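Local coordinates for WYL1 (Ruminococcus sp., PDB 6OAW), which probably acts as an accessory protein with a WYL domain that modulates the Type VI-D CRISPR-Cas system, at residues P27-P30 with S31-S34; D140-D143 with T144-D148; D149-Y152 with E153-Y157; F164-A167 with V168-Y172; L175-C178 with E179-R182. One frame throughout, in Å; residues are numbered along the deposited sequence.

Interaction 1: residues P27-P30 with S31-S34; sequences PLSP and SAYS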
loop_
_atom_site.group_PDB
_atom_site.type_symbol
_atom_site.label_atom_id
_atom_site.label_comp_id
_atom_site.label_asym_id
_atom_site.label_seq_id
_atom_site.Cartn_x
_atom_site.Cartn_y
_atom_site.Cartn_z
ATOM N N PRO B 27 9.919 20.822 2.496
ATOM C CA PRO B 27 8.811 20.789 1.542
ATOM C C PRO B 27 8.375 19.344 1.248
ATOM O O PRO B 27 9.102 18.599 0.657
ATOM C CB PRO B 27 9.399 21.539 0.339
ATOM C CG PRO B 27 10.895 21.233 0.379
ATOM C CD PRO B 27 11.224 20.959 1.834
ATOM N N LEU B 28 7.190 18.980 1.731
ATOM C CA LEU B 28 6.604 17.620 1.633
ATOM C C LEU B 28 5.454 17.656 0.645
ATOM O O LEU B 28 4.740 18.657 0.618
ATOM C CB LEU B 28 6.121 17.191 3.014
ATOM C CG LEU B 28 7.239 16.950 4.017
ATOM C CD1 LEU B 28 6.673 16.490 5.354
ATOM C CD2 LEU B 28 8.212 15.934 3.455
ATOM N N SER B 29 5.343 16.598 -0.160
ATOM C CA SER B 29 4.167 16.333 -1.017
ATOM C C SER B 29 2.938 16.404 -0.117
ATOM O O SER B 29 3.009 16.077 1.064
ATOM C CB SER B 29 4.288 15.026 -1.736
ATOM O OG SER B 29 4.250 13.898 -0.848
ATOM N N PRO B 30 1.800 16.892 -0.634
ATOM C CA PRO B 30 0.551 16.831 0.114
ATOM C C PRO B 30 0.299 15.417 0.669
ATOM O O PRO B 30 -0.183 15.297 1.793
ATOM C CB PRO B 30 -0.496 17.264 -0.924
ATOM C CG PRO B 30 0.293 18.153 -1.909
ATOM C CD PRO B 30 1.669 17.534 -1.953
ATOM N N SER B 31 0.668 14.374 -0.076
ATOM C CA SER B 31 0.313 12.977 0.290
ATOM C C SER B 31 1.145 12.543 1.495
ATOM O O SER B 31 0.574 12.041 2.459
ATOM C CB SER B 31 0.363 12.037 -0.871
ATOM O OG SER B 31 1.671 11.894 -1.407
ATOM N N ALA B 32 2.438 12.829 1.496
ATOM C CA ALA B 32 3.334 12.540 2.648
ATOM C C ALA B 32 2.912 13.337 3.891
ATOM O O ALA B 32 2.875 12.751 5.003
ATOM C CB ALA B 32 4.764 12.808 2.290
ATOM N N TYR B 33 2.597 14.616 3.731
ATOM C CA TYR B 33 2.152 15.464 4.860
ATOM C C TYR B 33 0.918 14.842 5.516
ATOM O O TYR B 33 0.842 14.807 6.733
ATOM C CB TYR B 33 1.824 16.883 4.405
ATOM C CG TYR B 33 1.348 17.799 5.505
ATOM C CD1 TYR B 33 2.215 18.274 6.473
ATOM C CD2 TYR B 33 0.021 18.181 5.580
ATOM C CE1 TYR B 33 1.790 19.143 7.461
ATOM C CE2 TYR B 33 -0.423 19.057 6.555
ATOM C CZ TYR B 33 0.468 19.545 7.496
ATOM O OH TYR B 33 0.049 20.391 8.484
ATOM N N SER B 34 -0.060 14.447 4.716
ATOM C CA SER B 34 -1.363 13.971 5.217
ATOM C C SER B 34 -1.173 12.592 5.888
ATOM O O SER B 34 -1.835 12.339 6.895
ATOM C CB SER B 34 -2.367 13.950 4.113
ATOM O OG SER B 34 -2.068 12.871 3.286
#
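Ser-29 turns its hydroxyl over the first turn of helix 30-44 and meets Ala-32 and Ser-31. The torsion (chi1 67°) folds OG back over the main chain. There it accepts from Ala-32 N at 3.1 Å, along a fairly straight path (162° at the hydrogen). Ala-32 CB lies close beside the same oxygen. The Ser-31 hydroxyl comes from the flank and gives Ser-29 OG a weak bond of 3.3 Å. Glu-170 is the stronger partner of this oxygen and reaches it from helix 161-172. The carbonyl of Ser-29 works too: Ser-29 O takes the N-H of Tyr-33 at 3.1 Å. Tyr-33 CB rests near that carbonyl, while its ring swings away onto Val-131 and Val-133 of the neighbouring strand. Pro-30 gives its carbonyl to the helix, with Pro-30 O bound to Ser-34 N at 3.0 Å. Ser-34 OG bends back to Ser-31 O at 2.9 Å. Pro-30 and Ser-31 also pack on Glu-232 of the second subunit. Strand 23-28 thus passes straight into a helix through a serine N-cap, followed by proline in the first helical position.

Interaction 2: residues D140-D143 with T144-D148; sequences DLYD and TLSSD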
loop_
_atom_site.group_PDB
_atom_site.type_symbol
_atom_site.label_atom_id
_atom_site.label_comp_id
_atom_site.label_asym_id
_atom_site.label_seq_id
_atom_site.Cartn_x
_atom_site.Cartn_y
_atom_site.Cartn_z
ATOM N N ASP B 140 20.097 17.129 20.406
ATOM C CA ASP B 140 20.500 15.731 20.073
ATOM C C ASP B 140 20.474 15.541 18.555
ATOM O O ASP B 140 21.449 14.974 18.032
ATOM C CB ASP B 140 19.647 14.675 20.784
ATOM C CG ASP B 140 19.965 14.564 22.263
ATOM O OD1 ASP B 140 21.021 15.068 22.670
ATOM O OD2 ASP B 140 19.144 14.018 23.006
ATOM N N LEU B 141 19.435 16.025 17.871
ATOM C CA LEU B 141 19.337 15.908 16.392
ATOM C C LEU B 141 20.417 16.785 15.757
ATOM O O LEU B 141 21.010 16.352 14.764
ATOM C CB LEU B 141 17.948 16.290 15.876
ATOM C CG LEU B 141 17.774 16.105 14.361
ATOM C CD1 LEU B 141 18.045 14.671 13.928
ATOM C CD2 LEU B 141 16.387 16.511 13.903
ATOM N N TYR B 142 20.696 17.967 16.300
ATOM C CA TYR B 142 21.736 18.858 15.729
ATOM C C TYR B 142 23.066 18.110 15.704
ATOM O O TYR B 142 23.740 18.142 14.659
ATOM C CB TYR B 142 21.890 20.186 16.478
ATOM C CG TYR B 142 22.804 21.123 15.729
ATOM C CD1 TYR B 142 24.178 21.036 15.882
ATOM C CD2 TYR B 142 22.309 21.995 14.772
ATOM C CE1 TYR B 142 25.034 21.846 15.154
ATOM C CE2 TYR B 142 23.151 22.797 14.025
ATOM C CZ TYR B 142 24.517 22.717 14.214
ATOM O OH TYR B 142 25.347 23.500 13.473
ATOM N N ASP B 143 23.416 17.462 16.821
ATOM C CA ASP B 143 24.719 16.762 17.009
ATOM C C ASP B 143 24.778 15.534 16.089
ATOM O O ASP B 143 25.869 15.267 15.589
ATOM C CB ASP B 143 24.984 16.468 18.490
ATOM C CG ASP B 143 25.273 17.728 19.291
ATOM O OD1 ASP B 143 25.655 18.750 18.676
ATOM O OD2 ASP B 143 25.100 17.693 20.518
ATOM N N THR B 144 23.659 14.862 15.817
ATOM C CA THR B 144 23.602 13.751 14.820
ATOM C C THR B 144 23.833 14.321 13.414
ATOM O O THR B 144 24.664 13.775 12.687
ATOM C CB THR B 144 22.290 12.960 14.910
ATOM O OG1 THR B 144 22.208 12.371 16.205
ATOM C CG2 THR B 144 22.182 11.872 13.867
ATOM N N LEU B 145 23.144 15.402 13.052
ATOM C CA LEU B 145 23.213 15.965 11.679
ATOM C C LEU B 145 24.555 16.666 11.438
ATOM O O LEU B 145 24.831 16.998 10.266
ATOM C CB LEU B 145 22.050 16.935 11.491
ATOM C CG LEU B 145 20.665 16.301 11.462
ATOM C CD1 LEU B 145 19.607 17.379 11.375
ATOM C CD2 LEU B 145 20.514 15.367 10.289
ATOM N N SER B 146 25.356 16.896 12.480
ATOM C CA SER B 146 26.707 17.509 12.353
ATOM C C SER B 146 27.801 16.456 12.593
ATOM O O SER B 146 28.985 16.828 12.540
ATOM C CB SER B 146 26.858 18.689 13.301
ATOM O OG SER B 146 26.647 18.263 14.641
ATOM N N SER B 147 27.439 15.201 12.882
ATOM C CA SER B 147 28.408 14.116 13.192
ATOM C C SER B 147 28.988 13.562 11.895
ATOM O O SER B 147 28.464 13.892 10.816
ATOM C CB SER B 147 27.786 13.006 13.993
ATOM O OG SER B 147 26.915 12.251 13.178
ATOM N N ASP B 148 29.993 12.701 12.027
ATOM C CA ASP B 148 30.655 12.018 10.887
ATOM C C ASP B 148 29.917 10.704 10.582
ATOM O O ASP B 148 30.400 9.951 9.743
ATOM C CB ASP B 148 32.151 11.844 11.194
ATOM C CG ASP B 148 32.894 13.167 11.328
ATOM O OD1 ASP B 148 32.651 14.053 10.479
ATOM O OD2 ASP B 148 33.686 13.323 12.297
#
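Leu-141 and Leu-145 are brought together by opposite choices of first torsion. Leu-141 places CG trans to its own nitrogen (chi1 -177°), which carries the branch toward the end of the helix. Leu-145 places CG trans to its carbonyl carbon instead (chi1 -68°), leaning back toward Leu-141. The two side chains cross at a slant, and Leu-141 CG touches Leu-145 CD1 at 3.7 Å. This is i to i+4 packing on the last turns of helix 139-145, just before the chain leaves it. The leucine pair faces helix 55-71, where both residues meet Phe-63.

Polar groups line the other sides. Asp-140 O accepts twice from Thr-144: from its N at 3.1 Å and from its OG1 at 3.3 Å. The two donors come from opposite faces of the carbonyl plane. Ser-146 folds its hydroxyl over its own main chain (chi1 58°), between two acceptors. Ser-146 OG lies 2.9 Å from Tyr-142 O and 3.2 Å from Asp-143 O. The hydroxyl also approaches the Tyr-142 ring at a slant, with OG 3.9 Å from CD1. The far end of Tyr-142 is held by Pro-11 O, and Asp-143 makes a salt bridge to Arg-13, so this face of the helix meets the N-terminal segment of the chain. Past the helix, Thr-144 O receives two bonds from one residue: from Ser-147 N at 3.1 Å and from Ser-147 OG at 2.8 Å.

Interaction 3: residues D149-Y152 with E153-Y157; sequences DLYY and ENKVY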
loop_
_atom_site.group_PDB
_atom_site.type_symbol
_atom_site.label_atom_id
_atom_site.label_comp_id
_atom_site.label_asym_id
_atom_site.label_seq_id
_atom_site.Cartn_x
_atom_site.Cartn_y
_atom_site.Cartn_z
ATOM N N ASP B 149 28.784 10.431 11.242
ATOM C CA ASP B 149 28.102 9.111 11.182
ATOM C C ASP B 149 26.996 9.139 10.126
ATOM O O ASP B 149 26.119 8.274 10.185
ATOM C CB ASP B 149 27.564 8.711 12.557
ATOM C CG ASP B 149 28.647 8.350 13.558
ATOM O OD1 ASP B 149 29.619 7.705 13.162
ATOM O OD2 ASP B 149 28.510 8.710 14.718
ATOM N N LEU B 150 27.031 10.081 9.189
ATOM C CA LEU B 150 26.099 10.173 8.029
ATOM C C LEU B 150 26.924 10.297 6.739
ATOM O O LEU B 150 26.516 11.058 5.823
ATOM C CB LEU B 150 25.190 11.393 8.241
ATOM C CG LEU B 150 24.052 11.176 9.242
ATOM C CD1 LEU B 150 23.363 12.491 9.593
ATOM C CD2 LEU B 150 23.048 10.181 8.686
ATOM N N TYR B 151 28.074 9.625 6.696
ATOM C CA TYR B 151 29.064 9.748 5.597
ATOM C C TYR B 151 28.358 9.639 4.234
ATOM O O TYR B 151 28.498 10.536 3.404
ATOM C CB TYR B 151 30.169 8.702 5.790
ATOM C CG TYR B 151 31.285 8.746 4.774
ATOM C CD1 TYR B 151 32.170 9.812 4.704
ATOM C CD2 TYR B 151 31.450 7.699 3.879
ATOM C CE1 TYR B 151 33.173 9.844 3.748
ATOM C CE2 TYR B 151 32.445 7.711 2.922
ATOM C CZ TYR B 151 33.310 8.787 2.859
ATOM O OH TYR B 151 34.272 8.783 1.893
ATOM N N TYR B 152 27.616 8.557 4.000
ATOM C CA TYR B 152 27.049 8.228 2.668
ATOM C C TYR B 152 25.834 9.113 2.375
ATOM O O TYR B 152 25.596 9.419 1.199
ATOM C CB TYR B 152 26.734 6.736 2.576
ATOM C CG TYR B 152 27.966 5.877 2.657
ATOM C CD1 TYR B 152 28.870 5.818 1.609
ATOM C CD2 TYR B 152 28.248 5.153 3.800
ATOM C CE1 TYR B 152 30.019 5.036 1.687
ATOM C CE2 TYR B 152 29.400 4.392 3.907
ATOM C CZ TYR B 152 30.288 4.325 2.849
ATOM O OH TYR B 152 31.395 3.531 2.997
ATOM N N GLU B 153 25.079 9.508 3.400
ATOM C CA GLU B 153 23.913 10.411 3.238
ATOM C C GLU B 153 24.417 11.777 2.745
ATOM O O GLU B 153 23.828 12.335 1.804
ATOM C CB GLU B 153 23.124 10.482 4.550
ATOM C CG GLU B 153 22.381 9.192 4.868
ATOM C CD GLU B 153 23.185 8.092 5.554
ATOM O OE1 GLU B 153 24.329 8.379 5.970
ATOM O OE2 GLU B 153 22.658 6.938 5.699
ATOM N N ASN B 154 25.505 12.269 3.317
ATOM C CA ASN B 154 26.138 13.565 2.926
ATOM C C ASN B 154 26.481 13.553 1.425
ATOM O O ASN B 154 26.286 14.595 0.758
ATOM C CB ASN B 154 27.344 13.881 3.814
ATOM C CG ASN B 154 26.933 14.531 5.116
ATOM O OD1 ASN B 154 26.430 15.643 5.106
ATOM N ND2 ASN B 154 27.122 13.846 6.231
ATOM N N LYS B 155 26.930 12.410 0.905
ATOM C CA LYS B 155 27.319 12.250 -0.518
ATOM C C LYS B 155 26.068 12.138 -1.389
ATOM O O LYS B 155 25.987 12.849 -2.400
ATOM C CB LYS B 155 28.214 11.020 -0.703
ATOM C CG LYS B 155 29.677 11.186 -0.288
ATOM C CD LYS B 155 30.464 9.904 -0.542
ATOM C CE LYS B 155 31.847 9.901 0.072
ATOM N NZ LYS B 155 32.894 9.931 -0.970
ATOM N N VAL B 156 25.109 11.299 -0.999
ATOM C CA VAL B 156 23.853 11.078 -1.785
ATOM C C VAL B 156 23.069 12.389 -1.902
ATOM O O VAL B 156 22.531 12.647 -3.005
ATOM C CB VAL B 156 22.995 9.954 -1.186
ATOM C CG1 VAL B 156 21.578 9.974 -1.750
ATOM C CG2 VAL B 156 23.649 8.586 -1.447
ATOM N N TYR B 157 22.986 13.166 -0.821
ATOM C CA TYR B 157 22.108 14.372 -0.758
ATOM C C TYR B 157 22.960 15.643 -0.945
ATOM O O TYR B 157 22.426 16.736 -0.703
ATOM C CB TYR B 157 21.283 14.335 0.532
ATOM C CG TYR B 157 20.407 13.111 0.654
ATOM C CD1 TYR B 157 19.355 12.891 -0.226
ATOM C CD2 TYR B 157 20.629 12.169 1.641
ATOM C CE1 TYR B 157 18.544 11.772 -0.135
ATOM C CE2 TYR B 157 19.843 11.029 1.735
ATOM C CZ TYR B 157 18.789 10.841 0.856
ATOM O OH TYR B 157 18.014 9.726 0.944
#
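Leu-150 and Asn-154 frame the start of the short helix 151-156, with Leu-150 in the N-cap position. The hydrogen bonds come first. Asn-154 N gives Leu-150 O a straight bond of 3.0 Å (164° at the hydrogen). The Asn-154 amide bends back to the same carbonyl, but its ND2 bond to Leu-150 O, 2.9 Å long, is weak because the angle is poor. Two residues further on, Val-156 N binds Tyr-152 O at 2.9 Å.

Packing contacts form the second group. Glu-153 is kinked at its second torsion (chi2 83°), which turns its carboxylate back across Leu-150 at about a right angle. Glu-153 OE1 lies 3.5 Å from Leu-150 CD2. The other oxygen, OE2, accepts from Val-91 N and Glu-92 N at the start of helix 92-96. With an alanine here, those two N-H groups would probably lose this acceptor, and the side of Leu-150 would be less well covered.

Aromatic contacts make the third group. Lys-155 CE lies at a slant to the Tyr-151 ring, 3.3 Å from CZ. The Tyr-151 ring turns an edge into its neighbour: Tyr-151 CD2 sits 3.6 Å above the plane of the Tyr-152 ring, over its centre. Tyr-152 in turn packs on Glu-92 and Ile-95 of helix 92-96. At the far end a methyl group takes the ring face instead: Val-156 CG1 lies 3.7 Å above the plane of the Tyr-157 ring, over its centre.

Interaction 4: residues F164-A167 with V168-Y172; sequences FLKA and VYEDY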
loop_
_atom_site.group_PDB
_atom_site.type_symbol
_atom_site.label_atom_id
_atom_site.label_comp_id
_atom_site.label_asym_id
_atom_site.label_seq_id
_atom_site.Cartn_x
_atom_site.Cartn_y
_atom_site.Cartn_z
ATOM N N PHE B 164 17.816 15.690 2.171
ATOM C CA PHE B 164 17.920 14.464 3.010
ATOM C C PHE B 164 16.601 14.272 3.785
ATOM O O PHE B 164 15.987 13.178 3.704
ATOM C CB PHE B 164 19.143 14.552 3.921
ATOM C CG PHE B 164 19.302 13.467 4.949
ATOM C CD1 PHE B 164 18.920 12.170 4.697
ATOM C CD2 PHE B 164 19.911 13.736 6.155
ATOM C CE1 PHE B 164 19.102 11.169 5.639
ATOM C CE2 PHE B 164 20.090 12.741 7.102
ATOM C CZ PHE B 164 19.671 11.458 6.851
ATOM N N LEU B 165 16.160 15.308 4.494
ATOM C CA LEU B 165 14.971 15.200 5.374
ATOM C C LEU B 165 13.720 15.001 4.515
ATOM O O LEU B 165 12.851 14.223 4.933
ATOM C CB LEU B 165 14.874 16.443 6.261
ATOM C CG LEU B 165 15.990 16.621 7.291
ATOM C CD1 LEU B 165 15.762 17.863 8.100
ATOM C CD2 LEU B 165 16.111 15.426 8.216
ATOM N N LYS B 166 13.617 15.658 3.361
ATOM C CA LYS B 166 12.441 15.463 2.480
ATOM C C LYS B 166 12.366 13.978 2.085
ATOM O O LYS B 166 11.247 13.386 2.075
ATOM C CB LYS B 166 12.524 16.357 1.246
ATOM C CG LYS B 166 11.468 16.054 0.191
ATOM C CD LYS B 166 11.548 16.950 -1.041
ATOM C CE LYS B 166 10.418 16.697 -2.030
ATOM N NZ LYS B 166 9.065 16.901 -1.443
ATOM N N ALA B 167 13.522 13.401 1.758
ATOM C CA ALA B 167 13.636 11.990 1.328
ATOM C C ALA B 167 13.221 11.079 2.487
ATOM O O ALA B 167 12.497 10.127 2.256
ATOM C CB ALA B 167 15.032 11.712 0.859
ATOM N N VAL B 168 13.674 11.370 3.699
ATOM C CA VAL B 168 13.317 10.547 4.885
ATOM C C VAL B 168 11.783 10.508 5.034
ATOM O O VAL B 168 11.248 9.401 5.200
ATOM C CB VAL B 168 14.011 11.063 6.154
ATOM C CG1 VAL B 168 13.379 10.495 7.419
ATOM C CG2 VAL B 168 15.485 10.751 6.130
ATOM N N TYR B 169 11.101 11.657 4.971
ATOM C CA TYR B 169 9.662 11.762 5.351
ATOM C C TYR B 169 8.796 11.303 4.180
ATOM O O TYR B 169 7.771 10.681 4.457
ATOM C CB TYR B 169 9.332 13.151 5.912
ATOM C CG TYR B 169 10.094 13.425 7.182
ATOM C CD1 TYR B 169 10.016 12.555 8.257
ATOM C CD2 TYR B 169 10.996 14.466 7.260
ATOM C CE1 TYR B 169 10.771 12.742 9.405
ATOM C CE2 TYR B 169 11.770 14.663 8.392
ATOM C CZ TYR B 169 11.660 13.802 9.473
ATOM O OH TYR B 169 12.424 14.042 10.583
ATOM N N GLU B 170 9.211 11.558 2.933
ATOM C CA GLU B 170 8.503 11.019 1.740
ATOM C C GLU B 170 8.591 9.491 1.777
ATOM O O GLU B 170 7.571 8.831 1.481
ATOM C CB GLU B 170 9.058 11.520 0.408
ATOM C CG GLU B 170 8.922 13.005 0.199
ATOM C CD GLU B 170 7.576 13.548 -0.240
ATOM O OE1 GLU B 170 6.596 12.768 -0.367
ATOM O OE2 GLU B 170 7.496 14.786 -0.440
ATOM N N ASP B 171 9.736 8.928 2.139
ATOM C CA ASP B 171 9.871 7.447 2.217
ATOM C C ASP B 171 9.028 6.903 3.384
ATOM O O ASP B 171 8.344 5.896 3.200
ATOM C CB ASP B 171 11.310 6.988 2.397
ATOM C CG ASP B 171 12.107 6.914 1.123
ATOM O OD1 ASP B 171 11.547 7.250 0.061
ATOM O OD2 ASP B 171 13.294 6.573 1.231
ATOM N N TYR B 172 9.086 7.547 4.546
ATOM C CA TYR B 172 8.237 7.189 5.707
ATOM C C TYR B 172 6.790 7.012 5.227
ATOM O O TYR B 172 6.213 5.931 5.405
ATOM C CB TYR B 172 8.325 8.249 6.803
ATOM C CG TYR B 172 7.334 7.997 7.902
ATOM C CD1 TYR B 172 7.563 7.035 8.871
ATOM C CD2 TYR B 172 6.122 8.673 7.909
ATOM C CE1 TYR B 172 6.637 6.793 9.869
ATOM C CE2 TYR B 172 5.189 8.453 8.897
ATOM C CZ TYR B 172 5.445 7.507 9.876
ATOM O OH TYR B 172 4.485 7.339 10.833
#
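Leu-165 meets the ring of Tyr-169 from one turn back, with Leu-165 CB 4.2 Å from Tyr-169 CE2. Val-168 CG1 covers one face of that ring, 3.9 Å above its plane and toward the rim. The carbonyl of Leu-165 also comes close at a slant, 3.0 Å from Tyr-169 CD2. The phenol end is held by Leu-59 O. The ring of Phe-164 takes Val-168 obliquely, CE1 to CG2 at 3.7 Å. Around it, Phe-9 stacks on the ring and Phe-90 meets it edge-to-face. Leu-165 with Tyr-169 and Phe-164 with Val-168 are i to i+4 pairs on the buried side of helix 161-172.

The regular backbone ladder runs beneath them, for example from Val-168 N to Phe-164 O at 2.9 Å. On a more exposed side Lys-166 and Glu-170 make a salt bridge. The lysine runs straight and bends only at its end (chi4 59°). Its NZ reaches Glu-170 OE2 at 2.8 Å, on the anti side and 22° out of the carboxylate plane. Lys-166 NZ also binds Pro-27 O and Glu-128, and Glu-170 OE1 binds Ser-29. The ammonium thus has two carboxylates and a carbonyl round it. This would tend to keep the lysine charged. The ion pair also reaches Pro-27, at the end of strand 23-28, and Ser-29 just after it, so polar bonds join this strand end to the helix.

Interaction 5: residues L175-C178 with E179-R182; sequences LSDC and ERER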
loop_
_atom_site.group_PDB
_atom_site.type_symbol
_atom_site.label_atom_id
_atom_site.label_comp_id
_atom_site.label_asym_id
_atom_site.label_seq_id
_atom_site.Cartn_x
_atom_site.Cartn_y
_atom_site.Cartn_z
ATOM N N LEU B 175 5.575 3.749 3.392
ATOM C CA LEU B 175 5.614 2.459 4.121
ATOM C C LEU B 175 4.187 1.999 4.420
ATOM O O LEU B 175 3.287 2.876 4.570
ATOM C CB LEU B 175 6.378 2.637 5.430
ATOM C CG LEU B 175 7.862 2.928 5.283
ATOM C CD1 LEU B 175 8.464 3.249 6.644
ATOM C CD2 LEU B 175 8.569 1.739 4.635
ATOM N N SER B 176 4.006 0.696 4.608
ATOM C CA SER B 176 2.713 0.123 5.084
ATOM C C SER B 176 2.384 0.660 6.488
ATOM O O SER B 176 3.317 1.098 7.203
ATOM C CB SER B 176 2.785 -1.376 5.067
ATOM O OG SER B 176 3.583 -1.834 6.150
ATOM N N ASP B 177 1.117 0.589 6.900
ATOM C CA ASP B 177 0.688 0.996 8.259
ATOM C C ASP B 177 1.577 0.319 9.309
ATOM O O ASP B 177 2.097 1.043 10.174
ATOM C CB ASP B 177 -0.818 0.741 8.470
ATOM C CG ASP B 177 -1.717 1.615 7.593
ATOM O OD1 ASP B 177 -1.187 2.480 6.875
ATOM O OD2 ASP B 177 -2.951 1.417 7.601
ATOM N N CYS B 178 1.787 -0.999 9.226
ATOM C CA CYS B 178 2.531 -1.768 10.249
ATOM C C CYS B 178 3.998 -1.350 10.241
ATOM O O CYS B 178 4.606 -1.302 11.352
ATOM C CB CYS B 178 2.333 -3.281 10.134
ATOM S SG CYS B 178 3.130 -4.113 8.729
ATOM N N GLU B 179 4.561 -1.023 9.077
ATOM C CA GLU B 179 5.966 -0.546 9.035
ATOM C C GLU B 179 6.045 0.807 9.735
ATOM O O GLU B 179 6.928 0.962 10.570
ATOM C CB GLU B 179 6.512 -0.486 7.608
ATOM C CG GLU B 179 6.991 -1.840 7.096
ATOM C CD GLU B 179 7.142 -1.890 5.581
ATOM O OE1 GLU B 179 6.409 -1.158 4.855
ATOM O OE2 GLU B 179 8.033 -2.623 5.122
ATOM N N ARG B 180 5.140 1.735 9.429
ATOM C CA ARG B 180 5.204 3.093 10.023
ATOM C C ARG B 180 5.070 2.962 11.536
ATOM O O ARG B 180 5.805 3.659 12.246
ATOM C CB ARG B 180 4.158 4.037 9.428
ATOM C CG ARG B 180 4.404 4.309 7.952
ATOM C CD ARG B 180 3.564 5.411 7.368
ATOM N NE ARG B 180 2.202 5.443 7.876
ATOM C CZ ARG B 180 1.164 4.743 7.409
ATOM N NH1 ARG B 180 1.305 3.895 6.402
ATOM N NH2 ARG B 180 -0.014 4.876 7.993
ATOM N N GLU B 181 4.221 2.045 11.985
ATOM C CA GLU B 181 3.946 1.844 13.428
ATOM C C GLU B 181 5.216 1.351 14.136
ATOM O O GLU B 181 5.450 1.753 15.290
ATOM C CB GLU B 181 2.760 0.891 13.592
ATOM C CG GLU B 181 2.236 0.871 15.006
ATOM C CD GLU B 181 1.316 -0.294 15.318
ATOM O OE1 GLU B 181 1.747 -1.480 15.147
ATOM O OE2 GLU B 181 0.173 -0.000 15.690
ATOM N N ARG B 182 6.047 0.552 13.465
ATOM C CA ARG B 182 7.264 -0.015 14.112
ATOM C C ARG B 182 8.312 1.083 14.261
ATOM O O ARG B 182 9.032 1.056 15.244
ATOM C CB ARG B 182 7.802 -1.231 13.360
ATOM C CG ARG B 182 6.804 -2.373 13.274
ATOM C CD ARG B 182 7.497 -3.713 13.177
ATOM N NE ARG B 182 8.043 -3.958 11.848
ATOM C CZ ARG B 182 7.322 -4.296 10.778
ATOM N NH1 ARG B 182 6.014 -4.414 10.869
ATOM N NH2 ARG B 182 7.905 -4.489 9.612
#
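Arg-180 curls back over the start of its own helix to reach Asp-177 and Leu-175. A bend at its third torsion (chi3 -38°) makes this possible. The guanidinium holds one carboxylate oxygen with two nitrogens: Asp-177 OD1 is 2.9 Å from both NH1 and NH2 of Arg-180. The two flat groups stand nearly perpendicular, 88° apart. NH1 also gives a bond to Leu-175 O at 2.9 Å, exactly in the guanidinium plane. The arginine's aliphatic part packs too, with its CG 3.6 Å from Leu-175 CB. NE makes a salt bridge to Asp-39 of helix 30-44. A methionine in its place would probably leave both aspartates without their charged mate and Leu-175 O without this donor.

Ser-176 folds OG over its main chain (chi1 75°) and accepts from Glu-179 N at 3.2 Å. Glu-179 extends back along the helix start, where its OE1 accepts from Ser-176 N at 3.0 Å on the anti lone pair. The serine hydroxyl reaches Glu-179 OE1 as well, from above the carboxylate plane. This reciprocal exchange between the N-cap residue and the third helical residue is a capping box, here opening helix 177-184.

All five contacts are local, so none closes a long loop, and they follow in series without nesting or crossing. Interaction 1 joins strand 23-28 to helix 30-44. Interactions 2, 3, 4 and 5 then lie on four successive helices, 139-145, 151-156, 161-172 and 177-184. Interaction 4 touches all the others. It meets interaction 1 through polar groups, interaction 2 through Leu-145, and interaction 3 mainly through Phe-164. Interaction 5 touches it through Arg-180 and Tyr-172. Interactions 2 and 3 also pack together through Leu-150. Helix 161-172 therefore ties the N-terminal strand and helix to the helices before it and to helix 177-184, which follows it.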